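Local coordinates for erythromycin dehydratase (Saccharopolyspora erythraea, PDB 3EL6), which probably catalyses the loss of water from a beta-hydroxyacyl chain carried by the erythromycin polyketide synthase, giving an alpha,beta-unsaturated intermediate, at residues L200-R205 against Y211-I216; T55-T60 against A136-D141; P47-A52 against G127-D132; D181-L186 against Y191-S196. All blocks are in the same frame, centred on the assembly; numbering follows the deposited sequence.

Interaction 1: L200-R205 against Y211-I216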
loop_
_atom_site.group_PDB
_atom_site.type_symbol
_atom_site.label_atom_id
_atom_site.label_comp_id
_atom_site.label_asym_id
_atom_site.label_seq_id
_atom_site.Cartn_x
_atom_site.Cartn_y
_atom_site.Cartn_z
ATOM N N LEU A 200 15.478 4.101 34.121
ATOM C CA LEU A 200 14.833 3.896 35.451
ATOM C C LEU A 200 15.497 4.861 36.444
ATOM O O LEU A 200 16.686 4.711 36.707
ATOM C CB LEU A 200 15.024 2.445 35.886
ATOM C CG LEU A 200 14.275 1.411 35.053
ATOM C CD1 LEU A 200 14.713 -0.017 35.525
ATOM C CD2 LEU A 200 12.769 1.517 35.242
ATOM N N ARG A 201 14.803 5.909 36.857
ATOM C CA ARG A 201 15.425 6.981 37.673
ATOM C C ARG A 201 15.195 6.702 39.197
ATOM O O ARG A 201 16.009 7.098 40.067
ATOM C CB ARG A 201 14.855 8.338 37.318
ATOM C CG ARG A 201 15.029 8.761 35.838
ATOM C CD ARG A 201 16.532 8.904 35.394
ATOM N NE ARG A 201 16.550 8.929 33.915
ATOM C CZ ARG A 201 17.619 8.767 33.153
ATOM N NH1 ARG A 201 18.834 8.749 33.705
ATOM N NH2 ARG A 201 17.478 8.684 31.828
ATOM N N ALA A 202 14.069 6.064 39.518
ATOM C CA ALA A 202 13.761 5.701 40.931
ATOM C C ALA A 202 12.747 4.568 40.929
ATOM O O ALA A 202 11.988 4.441 39.952
ATOM C CB ALA A 202 13.168 6.932 41.650
ATOM N N ALA A 203 12.757 3.693 41.941
ATOM C CA ALA A 203 11.772 2.627 41.951
ATOM C C ALA A 203 11.459 2.225 43.403
ATOM O O ALA A 203 12.299 2.407 44.318
ATOM C CB ALA A 203 12.294 1.403 41.210
ATOM N N TRP A 204 10.273 1.657 43.576
ATOM C CA TRP A 204 9.767 1.236 44.907
ATOM C C TRP A 204 8.923 -0.008 44.687
ATOM O O TRP A 204 8.433 -0.220 43.567
ATOM C CB TRP A 204 8.863 2.289 45.510
ATOM C CG TRP A 204 9.504 3.630 45.793
ATOM C CD1 TRP A 204 10.111 4.047 46.960
ATOM C CD2 TRP A 204 9.536 4.762 44.893
ATOM N NE1 TRP A 204 10.532 5.355 46.818
ATOM C CE2 TRP A 204 10.192 5.821 45.572
ATOM C CE3 TRP A 204 9.090 4.968 43.570
ATOM C CZ2 TRP A 204 10.400 7.072 44.985
ATOM C CZ3 TRP A 204 9.306 6.226 42.979
ATOM C CH2 TRP A 204 9.949 7.257 43.696
ATOM N N ARG A 205 8.696 -0.799 45.737
ATOM C CA ARG A 205 7.955 -2.036 45.603
ATOM C C ARG A 205 7.006 -2.133 46.758
ATOM O O ARG A 205 7.309 -1.650 47.848
ATOM C CB ARG A 205 8.926 -3.198 45.648
ATOM C CG ARG A 205 8.297 -4.545 45.451
ATOM C CD ARG A 205 9.288 -5.513 44.812
ATOM N NE ARG A 205 8.731 -6.863 44.773
ATOM C CZ ARG A 205 9.430 -7.943 44.439
ATOM N NH1 ARG A 205 10.707 -7.813 44.103
ATOM N NH2 ARG A 205 8.853 -9.145 44.441
ATOM N N TYR A 211 6.725 0.426 41.402
ATOM C CA TYR A 211 6.389 1.784 41.053
ATOM C C TYR A 211 7.720 2.354 40.530
ATOM O O TYR A 211 8.765 2.074 41.150
ATOM C CB TYR A 211 5.975 2.556 42.307
ATOM C CG TYR A 211 4.774 1.902 42.940
ATOM C CD1 TYR A 211 3.498 2.365 42.675
ATOM C CD2 TYR A 211 4.934 0.748 43.688
ATOM C CE1 TYR A 211 2.369 1.702 43.216
ATOM C CE2 TYR A 211 3.816 0.072 44.223
ATOM C CZ TYR A 211 2.569 0.558 43.986
ATOM O OH TYR A 211 1.496 -0.134 44.518
ATOM N N ALA A 212 7.727 3.130 39.446
ATOM C CA ALA A 212 9.070 3.622 38.995
ATOM C C ALA A 212 8.888 5.003 38.391
ATOM O O ALA A 212 7.831 5.309 37.878
ATOM C CB ALA A 212 9.702 2.653 37.976
ATOM N N GLU A 213 9.922 5.858 38.456
ATOM C CA GLU A 213 9.953 7.102 37.718
ATOM C C GLU A 213 10.888 6.795 36.550
ATOM O O GLU A 213 11.987 6.283 36.760
ATOM C CB GLU A 213 10.579 8.200 38.588
ATOM C CG GLU A 213 9.567 8.708 39.659
ATOM C CD GLU A 213 10.173 9.698 40.629
ATOM O OE1 GLU A 213 11.400 10.027 40.512
ATOM O OE2 GLU A 213 9.404 10.129 41.524
ATOM N N VAL A 214 10.457 7.140 35.333
ATOM C CA VAL A 214 11.198 6.751 34.139
ATOM C C VAL A 214 11.228 8.007 33.265
ATOM O O VAL A 214 10.213 8.633 33.070
ATOM C CB VAL A 214 10.484 5.615 33.426
ATOM C CG1 VAL A 214 11.234 5.332 32.169
ATOM C CG2 VAL A 214 10.430 4.346 34.306
ATOM N N SER A 215 12.388 8.401 32.731
ATOM C CA SER A 215 12.452 9.627 31.924
ATOM C C SER A 215 13.712 9.573 31.044
ATOM O O SER A 215 14.667 8.865 31.357
ATOM C CB SER A 215 12.493 10.929 32.751
ATOM O OG SER A 215 13.648 10.914 33.617
ATOM N N ILE A 216 13.633 10.274 29.916
ATOM C CA ILE A 216 14.723 10.394 28.992
ATOM C C ILE A 216 14.831 11.874 28.670
ATOM O O ILE A 216 13.974 12.679 29.010
ATOM C CB ILE A 216 14.458 9.585 27.680
ATOM C CG1 ILE A 216 13.174 10.076 26.997
ATOM C CG2 ILE A 216 14.410 8.081 27.999
ATOM C CD1 ILE A 216 13.057 9.527 25.547
#
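R201 bonds S215 twice, through side chain to backbone. Its NE and NH2 both reach S215 O, the NH2 bond being the shorter at 2.9 Å. The oxygen lies in the guanidinium plane, but both nitrogens come from the same face of its carbonyl plane, NE well above it. A bend at chi2 (-62°) turns the arginine chain along the neighbouring strand. R201 CG passes 3.4 Å from S215 OG on the way.

The backbone of R201 is also engaged. R201 N gives a 2.8 Å bond to E213 O. A202 N makes a weak second bond to the same oxygen. R201 and A202 thus both face E213, which is a classic beta bulge. Beyond it the antiparallel pairing is regular: A202 O accepts from E213 N, and W204 and Y211 exchange two bonds, with Y211 N to W204 O at 2.8 Å.

W204 and E213 share one face of the hairpin. E213 OE2 meets the edge of the indole, 3.6 Å from W204 CH2, with carboxylate and ring planes 75° apart. The same oxygen accepts a hydrogen bond from W169 NE1. On the other face L200 CD2 lies 3.8 Å from V214 CG2, and A203 CB and A212 CB are 4.3 Å apart.

This hairpin belongs to the double hotdog fold. Helix 227-235 covers the L200 and V214 face. Strand 266-273 pairs with the 209-215 side, and I177 and V175 bond to the backbone of the 200-206 side.

Interaction 2: T55-T60 against A136-D141; sequences TGRLST and AEDVAD
A salt bridge between R57 and D138 links strand 52-58 of the double hotdog fold to the loop just after strand 129-137. Strand 114-123 lies between the two strands, so the contact reaches across a strand and is carried by side chains alone. It sits at the protein surface.

The bridge is a loose one. R57 NE is 3.3 Å from D138 OD2, and the N-H points well off the oxygen, at 121°, so the hydrogen bond is weak. The carboxylate approaches the guanidinium obliquely, with the two planes 24° apart. The two side chains cross at about a right angle.

R57 starts out extended, with CG trans to the backbone N. The chain then bends at chi3 (-72°), which turns the guanidinium across the acid. The stronger polar partner of R57 lies elsewhere: its NH2 donates to S28 O of the second subunit, and R57 also packs on A29 of that subunit. D138 may therefore help to place an arginine that serves the dimer contact, while its negative charge partly balances the guanidinium.

Both side chains also touch L115 of the intervening strand. The carboxylate lies beside the aliphatic part of the arginine as well as its nitrogen: D138 OD1 is 3.3 Å from R57 CD.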
loop_
_atom_site.group_PDB
_atom_site.type_symbol
_atom_site.label_atom_id
_atom_site.label_comp_id
_atom_site.label_asym_id
_atom_site.label_seq_id
_atom_site.Cartn_x
_atom_site.Cartn_y
_atom_site.Cartn_z
ATOM N N THR A 55 6.223 3.248 5.063
ATOM C CA THR A 55 7.628 2.821 4.953
ATOM C C THR A 55 8.560 3.734 5.779
ATOM O O THR A 55 8.237 4.894 6.018
ATOM C CB THR A 55 8.045 2.591 3.494
ATOM O OG1 THR A 55 6.955 1.887 2.825
ATOM C CG2 THR A 55 9.377 1.716 3.384
ATOM N N GLY A 56 9.625 3.152 6.295
ATOM C CA GLY A 56 10.590 3.917 7.115
ATOM C C GLY A 56 11.939 3.227 7.112
ATOM O O GLY A 56 12.176 2.253 6.364
ATOM N N ARG A 57 12.846 3.713 7.951
ATOM C CA ARG A 57 14.223 3.249 7.907
ATOM C C ARG A 57 14.766 3.559 9.258
ATOM O O ARG A 57 14.409 4.589 9.798
ATOM C CB ARG A 57 14.967 4.056 6.860
ATOM C CG ARG A 57 16.321 3.486 6.479
ATOM C CD ARG A 57 16.846 4.149 5.131
ATOM N NE ARG A 57 16.100 3.681 3.935
ATOM C CZ ARG A 57 15.578 4.448 2.959
ATOM N NH1 ARG A 57 15.701 5.768 2.982
ATOM N NH2 ARG A 57 14.912 3.893 1.948
ATOM N N LEU A 58 15.555 2.649 9.795
ATOM C CA LEU A 58 16.226 2.783 11.101
ATOM C C LEU A 58 17.721 2.726 10.810
ATOM O O LEU A 58 18.163 1.889 10.026
ATOM C CB LEU A 58 15.938 1.540 11.949
ATOM C CG LEU A 58 14.966 1.708 13.095
ATOM C CD1 LEU A 58 14.001 2.812 12.786
ATOM C CD2 LEU A 58 14.287 0.410 13.348
ATOM N N SER A 59 18.527 3.528 11.504
ATOM C CA SER A 59 19.972 3.319 11.420
ATOM C C SER A 59 20.638 3.994 12.617
ATOM O O SER A 59 20.129 4.979 13.119
ATOM C CB SER A 59 20.527 3.953 10.169
ATOM O OG SER A 59 20.363 5.360 10.250
ATOM N N THR A 60 21.744 3.438 13.078
ATOM C CA THR A 60 22.480 4.083 14.186
ATOM C C THR A 60 22.957 5.482 13.838
ATOM O O THR A 60 23.094 6.340 14.716
ATOM C CB THR A 60 23.616 3.207 14.658
ATOM O OG1 THR A 60 24.429 2.868 13.529
ATOM C CG2 THR A 60 23.103 1.912 15.193
ATOM N N ALA A 136 13.894 -5.141 6.414
ATOM C CA ALA A 136 14.874 -5.720 5.465
ATOM C C ALA A 136 16.198 -5.013 5.642
ATOM O O ALA A 136 16.218 -3.865 6.070
ATOM C CB ALA A 136 14.408 -5.500 4.083
ATOM N N GLU A 137 17.306 -5.660 5.288
ATOM C CA GLU A 137 18.569 -4.920 5.185
ATOM C C GLU A 137 18.411 -3.791 4.191
ATOM O O GLU A 137 17.762 -3.940 3.125
ATOM C CB GLU A 137 19.695 -5.851 4.705
ATOM C CG GLU A 137 19.775 -7.130 5.478
ATOM C CD GLU A 137 21.167 -7.750 5.440
ATOM O OE1 GLU A 137 21.980 -7.337 4.578
ATOM O OE2 GLU A 137 21.454 -8.637 6.292
ATOM N N ASP A 138 19.013 -2.642 4.499
ATOM C CA ASP A 138 18.866 -1.468 3.643
ATOM C C ASP A 138 19.363 -1.754 2.221
ATOM O O ASP A 138 20.383 -2.427 2.035
ATOM C CB ASP A 138 19.620 -0.260 4.250
ATOM C CG ASP A 138 18.943 1.069 3.950
ATOM O OD1 ASP A 138 19.412 2.093 4.515
ATOM O OD2 ASP A 138 17.940 1.110 3.176
ATOM N N VAL A 139 18.626 -1.265 1.223
ATOM C CA VAL A 139 18.989 -1.412 -0.188
ATOM C C VAL A 139 18.656 -0.131 -0.913
ATOM O O VAL A 139 17.768 0.593 -0.497
ATOM C CB VAL A 139 18.178 -2.509 -0.953
ATOM C CG1 VAL A 139 18.672 -3.907 -0.604
ATOM C CG2 VAL A 139 16.639 -2.326 -0.725
ATOM N N ALA A 140 19.330 0.092 -2.032
ATOM C CA ALA A 140 19.171 1.313 -2.803
ATOM C C ALA A 140 17.862 1.300 -3.567
ATOM O O ALA A 140 17.202 2.317 -3.677
ATOM C CB ALA A 140 20.324 1.456 -3.783
ATOM N N ASP A 141 17.526 0.143 -4.120
ATOM C CA ASP A 141 16.321 -0.034 -4.933
ATOM C C ASP A 141 15.334 -0.884 -4.149
ATOM O O ASP A 141 15.668 -2.022 -3.787
ATOM C CB ASP A 141 16.717 -0.752 -6.220
ATOM C CG ASP A 141 15.560 -0.901 -7.192
ATOM O OD1 ASP A 141 14.362 -0.825 -6.790
ATOM O OD2 ASP A 141 15.859 -1.133 -8.385
#

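Interaction 3: P47-A52 against G127-D132; sequences PGHGGA and GRRTID
H49 O is gripped by both terminal nitrogens of R129. R129 NH1 gives H49 O a short, straight bond, 2.8 Å with 170° at the hydrogen. The bond from R129 NH2 to H49 O is weak, at 3.4 Å. The oxygen sits at the edge of the guanidinium, in its plane, while NH1 stands above the plane of the H49 carbonyl.

R129 reaches the loop because its chain is extended from CG to NE. G50 lies over one guanidinium face, its O 3.4 Å above the centre of the plane. The loop folds back on itself here: G51 N donates to H49 ND1 at 2.9 Å, in the plane of the imidazole. This bond holds the ring near the turn and shows that ND1 acts as an acceptor.

The contact ties the loop between strands 40-45 and 52-58 to the start of strand 129-137 in the double hotdog fold. R129 NH1 also donates to G121 O on strand 114-123, which lies between.

The arginine charge is thus met by backbone carbonyls rather than by an acid of either segment. R129 NH1, 4.2 Å from H49 ND1, would probably disfavour a second proton on the imidazole.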
loop_
_atom_site.group_PDB
_atom_site.type_symbol
_atom_site.label_atom_id
_atom_site.label_comp_id
_atom_site.label_asym_id
_atom_site.label_seq_id
_atom_site.Cartn_x
_atom_site.Cartn_y
_atom_site.Cartn_z
ATOM N N PRO A 47 -7.518 3.019 -0.626
ATOM C CA PRO A 47 -8.849 3.661 -0.503
ATOM C C PRO A 47 -10.017 2.712 -0.435
ATOM O O PRO A 47 -11.108 3.059 0.089
ATOM C CB PRO A 47 -8.976 4.520 -1.811
ATOM C CG PRO A 47 -7.590 4.663 -2.344
ATOM C CD PRO A 47 -6.746 3.457 -1.808
ATOM N N GLY A 48 -9.877 1.542 -1.015
ATOM C CA GLY A 48 -11.024 0.667 -1.004
ATOM C C GLY A 48 -11.318 0.121 0.396
ATOM O O GLY A 48 -12.474 0.121 0.844
ATOM N N HIS A 49 -10.281 -0.290 1.121
ATOM C CA HIS A 49 -10.538 -0.884 2.426
ATOM C C HIS A 49 -10.196 -0.033 3.629
ATOM O O HIS A 49 -10.514 -0.438 4.737
ATOM C CB HIS A 49 -10.012 -2.331 2.544
ATOM C CG HIS A 49 -8.509 -2.493 2.523
ATOM N ND1 HIS A 49 -7.645 -1.709 3.269
ATOM C CD2 HIS A 49 -7.732 -3.436 1.917
ATOM C CE1 HIS A 49 -6.401 -2.138 3.097
ATOM N NE2 HIS A 49 -6.425 -3.187 2.284
ATOM N N GLY A 50 -9.605 1.155 3.421
ATOM C CA GLY A 50 -9.311 2.088 4.519
ATOM C C GLY A 50 -8.013 1.760 5.237
ATOM O O GLY A 50 -7.647 2.450 6.225
ATOM N N GLY A 51 -7.315 0.703 4.788
ATOM C CA GLY A 51 -5.963 0.432 5.311
ATOM C C GLY A 51 -4.885 1.352 4.736
ATOM O O GLY A 51 -5.166 2.399 4.107
ATOM N N ALA A 52 -3.620 0.971 4.938
ATOM C CA ALA A 52 -2.555 1.820 4.553
ATOM C C ALA A 52 -1.243 1.074 4.604
ATOM O O ALA A 52 -1.138 0.084 5.325
ATOM C CB ALA A 52 -2.506 3.051 5.450
ATOM N N GLY A 127 -14.631 -3.982 13.059
ATOM C CA GLY A 127 -13.991 -2.739 12.751
ATOM C C GLY A 127 -12.473 -2.757 13.089
ATOM O O GLY A 127 -11.813 -1.772 12.825
ATOM N N ARG A 128 -11.958 -3.875 13.618
ATOM C CA ARG A 128 -10.524 -4.027 13.915
ATOM C C ARG A 128 -9.742 -4.313 12.631
ATOM O O ARG A 128 -10.325 -4.801 11.627
ATOM C CB ARG A 128 -10.299 -5.166 14.930
ATOM C CG ARG A 128 -10.928 -4.785 16.295
ATOM C CD ARG A 128 -10.743 -5.894 17.264
ATOM N NE ARG A 128 -11.400 -7.049 16.707
ATOM C CZ ARG A 128 -11.809 -8.084 17.418
ATOM N NH1 ARG A 128 -11.605 -8.087 18.743
ATOM N NH2 ARG A 128 -12.425 -9.107 16.802
ATOM N N ARG A 129 -8.440 -3.999 12.647
ATOM C CA ARG A 129 -7.615 -4.308 11.497
ATOM C C ARG A 129 -6.336 -5.033 11.908
ATOM O O ARG A 129 -5.804 -4.803 13.012
ATOM C CB ARG A 129 -7.210 -3.031 10.748
ATOM C CG ARG A 129 -8.347 -2.132 10.295
ATOM C CD ARG A 129 -7.813 -0.848 9.614
ATOM N NE ARG A 129 -8.892 0.053 9.267
ATOM C CZ ARG A 129 -9.481 0.066 8.066
ATOM N NH1 ARG A 129 -9.074 -0.747 7.072
ATOM N NH2 ARG A 129 -10.482 0.890 7.833
ATOM N N THR A 130 -5.823 -5.885 11.015
ATOM C CA THR A 130 -4.525 -6.498 11.217
ATOM C C THR A 130 -3.414 -5.552 10.834
ATOM O O THR A 130 -3.492 -4.823 9.824
ATOM C CB THR A 130 -4.422 -7.836 10.430
ATOM O OG1 THR A 130 -5.392 -8.753 10.955
ATOM C CG2 THR A 130 -3.002 -8.405 10.569
ATOM N N ILE A 131 -2.335 -5.566 11.607
ATOM C CA ILE A 131 -1.165 -4.826 11.195
ATOM C C ILE A 131 0.029 -5.821 11.149
ATOM O O ILE A 131 0.211 -6.658 12.032
ATOM C CB ILE A 131 -0.848 -3.639 12.198
ATOM C CG1 ILE A 131 0.440 -2.907 11.801
ATOM C CG2 ILE A 131 -0.807 -4.199 13.626
ATOM C CD1 ILE A 131 0.561 -1.499 12.415
ATOM N N ASP A 132 0.801 -5.741 10.089
ATOM C CA ASP A 132 2.000 -6.577 9.939
ATOM C C ASP A 132 3.206 -5.697 9.906
ATOM O O ASP A 132 3.188 -4.595 9.327
ATOM C CB ASP A 132 1.926 -7.404 8.641
ATOM C CG ASP A 132 0.870 -8.488 8.712
ATOM O OD1 ASP A 132 0.803 -9.247 9.726
ATOM O OD2 ASP A 132 0.048 -8.564 7.771
#

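Interaction 4: D181-L186 against Y191-S196; sequences DHYDGL and YEYGPS
L186 and Y183 of helix 182-188 pack against Y193 on the short strand 191-193. L186 puts its CD1 3.9 Å from Y193 CE2, a methyl meeting the ring obliquely. Y183 touches both the beta carbon of Y193 and the near side of its ring: CD1 of Y183 is 4.0 Å from Y193 CB, and the two side chains cross at about a right angle. L186 sets out toward the strand, and its extended outer torsion (chi2 175°) carries CD1 on to the Y193 ring. L186 CB and Y191 CB also meet, at 4.2 Å. The Y191 ring then leads away from the helix, toward V71.

Y193, G194 and P195 form the YGP motif of polyketide synthase dehydratases. The strand pairs with strand 69-71, far earlier in the chain. There H69, whose ring meets Y193, begins the HxxxGxxxxP motif. D231 and Q235 of helix 227-235 touch Y193 and fit the DxxxQ motif. H69 and D231 match the family's catalytic pair, so Y193 probably lies by the active site.

Backbone and water make the polar edge. Y191 N donates to L186 O at 3.1 Å, from above the carbonyl plane. One water binds three backbone groups. It donates to Y183 O and to Y191 O, both at 2.8 Å, and accepts from Y193 N. It lies at the edge of the Y183 ring. H182 CD2 covers one face of that ring. The OH of Y183 is held by Q235 OE1 and, probably, L200 N.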
loop_
_atom_site.group_PDB
_atom_site.type_symbol
_atom_site.label_atom_id
_atom_site.label_comp_id
_atom_site.label_asym_id
_atom_site.label_seq_id
_atom_site.Cartn_x
_atom_site.Cartn_y
_atom_site.Cartn_z
ATOM N N ASP A 181 23.436 -1.014 41.367
ATOM C CA ASP A 181 24.115 -1.855 40.382
ATOM C C ASP A 181 23.109 -2.547 39.460
ATOM O O ASP A 181 23.363 -3.635 38.946
ATOM C CB ASP A 181 24.991 -2.893 41.070
ATOM C CG ASP A 181 24.249 -3.615 42.165
ATOM O OD1 ASP A 181 23.125 -4.128 41.862
ATOM O OD2 ASP A 181 24.779 -3.638 43.322
ATOM N N HIS A 182 21.953 -1.921 39.286
ATOM C CA HIS A 182 20.915 -2.534 38.436
ATOM C C HIS A 182 21.459 -2.806 37.031
ATOM O O HIS A 182 21.370 -3.924 36.552
ATOM C CB HIS A 182 19.665 -1.631 38.370
ATOM C CG HIS A 182 18.607 -2.160 37.445
ATOM N ND1 HIS A 182 17.795 -3.218 37.776
ATOM C CD2 HIS A 182 18.291 -1.827 36.167
ATOM C CE1 HIS A 182 16.981 -3.491 36.760
ATOM N NE2 HIS A 182 17.265 -2.657 35.770
ATOM N N TYR A 183 22.022 -1.784 36.380
ATOM C CA TYR A 183 22.455 -1.907 34.972
ATOM C C TYR A 183 23.756 -2.701 34.858
ATOM O O TYR A 183 23.985 -3.422 33.873
ATOM C CB TYR A 183 22.535 -0.530 34.283
ATOM C CG TYR A 183 21.144 0.039 34.021
ATOM C CD1 TYR A 183 20.313 -0.539 33.043
ATOM C CD2 TYR A 183 20.634 1.086 34.802
ATOM C CE1 TYR A 183 19.004 -0.063 32.833
ATOM C CE2 TYR A 183 19.317 1.576 34.598
ATOM C CZ TYR A 183 18.527 0.988 33.599
ATOM O OH TYR A 183 17.273 1.460 33.408
ATOM N N ASP A 184 24.591 -2.592 35.901
ATOM C CA ASP A 184 25.811 -3.414 36.001
ATOM C C ASP A 184 25.441 -4.880 36.054
ATOM O O ASP A 184 25.959 -5.689 35.288
ATOM C CB ASP A 184 26.633 -3.046 37.239
ATOM C CG ASP A 184 27.238 -1.652 37.155
ATOM O OD1 ASP A 184 27.571 -1.215 36.033
ATOM O OD2 ASP A 184 27.389 -0.983 38.228
ATOM N N GLY A 185 24.541 -5.227 36.963
ATOM C CA GLY A 185 24.011 -6.579 37.050
ATOM C C GLY A 185 23.509 -7.078 35.699
ATOM O O GLY A 185 23.849 -8.193 35.254
ATOM N N LEU A 186 22.671 -6.278 35.040
ATOM C CA LEU A 186 22.141 -6.703 33.754
ATOM C C LEU A 186 23.247 -6.931 32.723
ATOM O O LEU A 186 23.224 -7.936 31.981
ATOM C CB LEU A 186 21.094 -5.712 33.243
ATOM C CG LEU A 186 19.730 -5.882 33.902
ATOM C CD1 LEU A 186 18.816 -4.789 33.420
ATOM C CD2 LEU A 186 19.161 -7.217 33.529
ATOM N N TYR A 191 22.829 -8.377 28.987
ATOM C CA TYR A 191 21.918 -7.288 28.610
ATOM C C TYR A 191 22.595 -5.948 28.848
ATOM O O TYR A 191 22.621 -5.452 29.970
ATOM C CB TYR A 191 20.615 -7.354 29.411
ATOM C CG TYR A 191 19.863 -8.645 29.227
ATOM C CD1 TYR A 191 18.753 -8.712 28.386
ATOM C CD2 TYR A 191 20.262 -9.795 29.881
ATOM C CE1 TYR A 191 18.066 -9.889 28.202
ATOM C CE2 TYR A 191 19.588 -10.990 29.703
ATOM C CZ TYR A 191 18.480 -11.034 28.862
ATOM O OH TYR A 191 17.789 -12.221 28.695
ATOM N N GLU A 192 23.137 -5.364 27.794
ATOM C CA GLU A 192 23.952 -4.189 27.949
ATOM C C GLU A 192 23.226 -2.950 27.491
ATOM O O GLU A 192 23.189 -2.654 26.293
ATOM C CB GLU A 192 25.237 -4.334 27.163
ATOM C CG GLU A 192 26.100 -5.475 27.673
ATOM C CD GLU A 192 27.319 -5.715 26.784
ATOM O OE1 GLU A 192 27.926 -4.724 26.311
ATOM O OE2 GLU A 192 27.655 -6.903 26.557
ATOM N N TYR A 193 22.669 -2.217 28.451
ATOM C CA TYR A 193 21.972 -0.957 28.161
ATOM C C TYR A 193 22.913 0.212 28.359
ATOM O O TYR A 193 23.420 0.412 29.471
ATOM C CB TYR A 193 20.769 -0.782 29.107
ATOM C CG TYR A 193 19.630 -1.780 28.942
ATOM C CD1 TYR A 193 18.647 -1.603 27.979
ATOM C CD2 TYR A 193 19.523 -2.872 29.787
ATOM C CE1 TYR A 193 17.576 -2.518 27.863
ATOM C CE2 TYR A 193 18.490 -3.768 29.697
ATOM C CZ TYR A 193 17.529 -3.608 28.733
ATOM O OH TYR A 193 16.525 -4.549 28.665
ATOM N N GLY A 194 23.149 0.995 27.316
ATOM C CA GLY A 194 23.988 2.180 27.427
ATOM C C GLY A 194 23.208 3.273 28.130
ATOM O O GLY A 194 22.007 3.121 28.365
ATOM N N PRO A 195 23.865 4.385 28.463
ATOM C CA PRO A 195 23.197 5.489 29.209
ATOM C C PRO A 195 21.824 5.927 28.606
ATOM O O PRO A 195 20.941 6.329 29.331
ATOM C CB PRO A 195 24.221 6.652 29.133
ATOM C CG PRO A 195 25.561 5.904 29.099
ATOM C CD PRO A 195 25.312 4.645 28.243
ATOM N N SER A 196 21.679 5.906 27.290
ATOM C CA SER A 196 20.435 6.347 26.695
ATOM C C SER A 196 19.233 5.517 27.230
ATOM O O SER A 196 18.143 6.058 27.434
ATOM C CB SER A 196 20.536 6.324 25.162
ATOM O OG SER A 196 20.834 5.005 24.704
HETATM O O HOH W 1 22.835 -3.006 31.299
#

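Interaction 1 is the most buried of the four and rests on strand pairing. Interactions 2 and 4 are surface contacts, and interaction 3 is partly buried. Interactions 2 and 3 share strand 129-137, with centres 24 Å apart. Each uses one arginine: that of interaction 2 meets an acid, that of interaction 3 a backbone carbonyl. Both have residues touching the second subunit, whereas interactions 1 and 4 have none. Those two lie on the same side of the chain's centre and touch through Y183 and L200. Their chemistry differs: interaction 4 joins helix to strand through apolar groups and a water. Interactions 1 and 3 lie on opposite sides of the chain's centre.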